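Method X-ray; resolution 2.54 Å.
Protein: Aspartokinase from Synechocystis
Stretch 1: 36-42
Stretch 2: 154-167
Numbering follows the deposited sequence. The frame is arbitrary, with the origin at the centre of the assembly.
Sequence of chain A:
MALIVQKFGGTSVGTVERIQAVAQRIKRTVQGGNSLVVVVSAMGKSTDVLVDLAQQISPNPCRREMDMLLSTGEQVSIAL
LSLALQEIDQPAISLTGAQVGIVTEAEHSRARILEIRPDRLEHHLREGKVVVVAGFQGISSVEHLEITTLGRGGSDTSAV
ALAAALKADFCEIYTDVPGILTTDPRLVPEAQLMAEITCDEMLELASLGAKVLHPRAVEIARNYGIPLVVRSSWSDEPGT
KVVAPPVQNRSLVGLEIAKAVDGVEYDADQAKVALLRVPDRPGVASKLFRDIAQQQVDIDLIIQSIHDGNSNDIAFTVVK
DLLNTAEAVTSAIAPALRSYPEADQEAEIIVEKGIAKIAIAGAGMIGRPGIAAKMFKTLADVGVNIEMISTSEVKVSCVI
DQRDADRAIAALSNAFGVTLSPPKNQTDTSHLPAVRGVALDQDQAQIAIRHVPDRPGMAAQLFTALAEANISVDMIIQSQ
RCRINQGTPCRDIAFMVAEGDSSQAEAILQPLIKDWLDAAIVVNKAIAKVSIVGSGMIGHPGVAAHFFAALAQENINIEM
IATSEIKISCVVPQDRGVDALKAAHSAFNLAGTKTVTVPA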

# COMPACT_ATOMS: atom_id res chain seq x y z
N LEU A 36 -3.37 24.40 7.58
CA LEU A 36 -2.57 23.72 6.57
C LEU A 36 -3.12 22.38 6.09
O LEU A 36 -3.40 21.50 6.90
CB LEU A 36 -1.14 23.53 7.07
CG LEU A 36 -0.19 24.66 6.66
CD1 LEU A 36 -0.54 25.93 7.41
CD2 LEU A 36 1.25 24.25 6.93
N VAL A 37 -3.27 22.26 4.77
CA VAL A 37 -3.52 20.97 4.12
C VAL A 37 -2.27 20.57 3.35
O VAL A 37 -1.80 21.31 2.49
CB VAL A 37 -4.71 21.04 3.15
CG1 VAL A 37 -4.82 19.74 2.37
CG2 VAL A 37 -5.99 21.32 3.92
N VAL A 38 -1.73 19.39 3.67
CA VAL A 38 -0.48 18.96 3.07
C VAL A 38 -0.64 17.74 2.16
O VAL A 38 -1.25 16.74 2.52
CB VAL A 38 0.58 18.65 4.14
CG1 VAL A 38 1.85 18.15 3.49
CG2 VAL A 38 0.87 19.89 4.95
N VAL A 39 -0.08 17.87 0.96
CA VAL A 39 0.01 16.78 0.00
C VAL A 39 1.47 16.33 -0.04
O VAL A 39 2.38 17.14 -0.07
CB VAL A 39 -0.37 17.23 -1.42
CG1 VAL A 39 -0.07 16.13 -2.41
CG2 VAL A 39 -1.85 17.66 -1.50
N VAL A 40 1.69 15.02 -0.02
CA VAL A 40 3.05 14.51 -0.01
C VAL A 40 3.19 13.46 -1.08
O VAL A 40 2.27 12.67 -1.31
CB VAL A 40 3.42 13.89 1.37
CG1 VAL A 40 4.91 13.65 1.46
CG2 VAL A 40 2.98 14.80 2.50
N SER A 41 4.35 13.43 -1.73
CA SER A 41 4.64 12.41 -2.72
C SER A 41 5.26 11.20 -2.04
O SER A 41 5.74 11.30 -0.92
CB SER A 41 5.62 12.94 -3.77
OG SER A 41 5.04 14.02 -4.49
N ALA A 42 5.24 10.06 -2.72
CA ALA A 42 5.99 8.90 -2.24
C ALA A 42 7.44 9.32 -1.97
O ALA A 42 7.91 10.30 -2.55
CB ALA A 42 5.93 7.77 -3.25
N GLY A 154 0.34 13.49 -10.50
CA GLY A 154 -0.87 13.54 -9.71
C GLY A 154 -0.74 14.39 -8.46
O GLY A 154 -1.71 15.00 -8.02
N SER A 155 0.46 14.43 -7.89
CA SER A 155 0.68 15.14 -6.63
C SER A 155 0.40 16.63 -6.77
O SER A 155 -0.36 17.19 -5.96
CB SER A 155 2.10 14.89 -6.12
OG SER A 155 2.43 13.51 -6.16
N ASP A 156 1.00 17.25 -7.80
CA ASP A 156 0.77 18.66 -8.15
C ASP A 156 -0.70 18.95 -8.42
O ASP A 156 -1.27 19.95 -7.94
CB ASP A 156 1.55 19.02 -9.42
CG ASP A 156 3.04 18.91 -9.23
OD1 ASP A 156 3.50 18.99 -8.08
OD2 ASP A 156 3.74 18.76 -10.25
N THR A 157 -1.31 18.09 -9.23
CA THR A 157 -2.70 18.29 -9.62
C THR A 157 -3.64 18.14 -8.44
O THR A 157 -4.59 18.91 -8.31
CB THR A 157 -3.12 17.31 -10.73
OG1 THR A 157 -2.60 17.75 -11.99
CG2 THR A 157 -4.65 17.22 -10.79
N SER A 158 -3.38 17.15 -7.58
CA SER A 158 -4.20 16.95 -6.39
C SER A 158 -4.15 18.21 -5.55
O SER A 158 -5.18 18.70 -5.11
CB SER A 158 -3.71 15.76 -5.57
OG SER A 158 -3.87 14.54 -6.27
N ALA A 159 -2.95 18.73 -5.36
CA ALA A 159 -2.76 19.89 -4.50
C ALA A 159 -3.58 21.08 -4.97
O ALA A 159 -4.31 21.70 -4.20
CB ALA A 159 -1.30 20.26 -4.42
N VAL A 160 -3.44 21.41 -6.25
CA VAL A 160 -4.18 22.52 -6.82
C VAL A 160 -5.68 22.29 -6.76
O VAL A 160 -6.42 23.16 -6.30
CB VAL A 160 -3.72 22.85 -8.27
CG1 VAL A 160 -4.68 23.82 -8.92
CG2 VAL A 160 -2.30 23.42 -8.27
N ALA A 161 -6.14 21.12 -7.21
CA ALA A 161 -7.56 20.75 -7.11
C ALA A 161 -8.11 20.91 -5.69
O ALA A 161 -9.26 21.30 -5.50
CB ALA A 161 -7.79 19.33 -7.60
N LEU A 162 -7.27 20.62 -4.69
CA LEU A 162 -7.68 20.71 -3.30
C LEU A 162 -7.81 22.16 -2.89
O LEU A 162 -8.81 22.54 -2.29
CB LEU A 162 -6.67 20.00 -2.39
CG LEU A 162 -6.93 18.52 -2.17
CD1 LEU A 162 -5.76 17.89 -1.48
CD2 LEU A 162 -8.21 18.33 -1.38
N ALA A 163 -6.79 22.95 -3.20
CA ALA A 163 -6.83 24.38 -2.91
C ALA A 163 -8.06 25.02 -3.56
O ALA A 163 -8.69 25.88 -2.96
CB ALA A 163 -5.54 25.07 -3.38
N ALA A 164 -8.40 24.59 -4.77
CA ALA A 164 -9.59 25.10 -5.43
C ALA A 164 -10.85 24.76 -4.62
O ALA A 164 -11.64 25.65 -4.30
CB ALA A 164 -9.71 24.58 -6.89
N ALA A 165 -11.02 23.49 -4.28
CA ALA A 165 -12.21 23.02 -3.57
C ALA A 165 -12.41 23.63 -2.16
O ALA A 165 -13.54 23.78 -1.69
CB ALA A 165 -12.21 21.51 -3.50
N LEU A 166 -11.31 23.99 -1.51
CA LEU A 166 -11.34 24.51 -0.16
C LEU A 166 -11.30 26.03 -0.12
O LEU A 166 -11.32 26.63 0.95
CB LEU A 166 -10.16 23.96 0.63
CG LEU A 166 -10.06 22.44 0.68
CD1 LEU A 166 -8.79 22.01 1.37
CD2 LEU A 166 -11.27 21.86 1.36
N LYS A 167 -11.23 26.66 -1.29
CA LYS A 167 -11.05 28.10 -1.36
C LYS A 167 -9.79 28.52 -0.61
O LYS A 167 -9.83 29.44 0.19
CB LYS A 167 -12.26 28.85 -0.79
CG LYS A 167 -13.60 28.49 -1.43
CD LYS A 167 -13.66 28.88 -2.89
CE LYS A 167 -14.97 28.46 -3.53
NZ LYS A 167 -15.03 28.84 -4.97

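Val39 is the centre of this contact. It lies on strand 36-40, its CA-to-CB bond points toward helix 154-166, and it gives up more surface to the other stretch than any other residue here. Val39 CG2 packs on Ala159, 3.8 Å from Ala159 CA and 3.9 Å from Ala159 CB. The CA-to-CB bond of Ala159 points sideways, and Val39 CG2 rests against the backbone CA as well as the methyl. The CA atoms of Val39 and Ala159 are 6.1 Å apart, the shortest of the three CA pairs that set the register. The same methyl, Val39 CG2, also meets Leu162 CD1 at 3.9 Å. Val39 CG1 lies 3.7 Å from Ser155 O. Ser155 O accepts the helical hydrogen bond from Ala159 N, at 3.1 Å, so the methyl packs against a carbonyl already engaged within the helix.

Val37 extends the apolar surface toward the C-terminal part of the helix. Val37 CG2 touches Leu166 CD1 at 3.8 Å, and Val37 CG1 is 4.4 Å from Leu162 CD1, a looser contact. Leu162 CD1 thus approaches both valines. The CA atoms of Val37 and Ala163 are 8.5 Å apart, and here the longer leucine side chains span the gap. Val37 and Val39 are both in the t rotamer.

The pattern follows from the two backbones. The strand and helix run nearly antiparallel, at 166°, and their axes come within 8.5 Å. Side chains alternate along the strand, so Val37 and Val39 point toward the helix while Val38 and Val40 point away. On the helix, Ser155, Ala159, Leu162 and Leu166 recur at intervals of three or four residues and form one stripe along the strand.

The polar edge lies at the N-terminal part of the helix, just past the end of the strand. Ser41 OG and Ser155 OG are 3.1 Å apart and form a hydrogen bond, the only one between the two stretches. Either hydroxyl could be the donor. Both serines have chi1 near -60°, the m rotamer. The CA-to-CB bond of Ser155 points toward the strand segment, and that of Ser41 points sideways. Ser41 OG is also hydrogen-bonded elsewhere in the structure. Nearby, Ser158 also points toward the strand segment but makes no close contact with it. Ser158 OG instead donates to Gly154 O at 2.8 Å, one turn back in the helix.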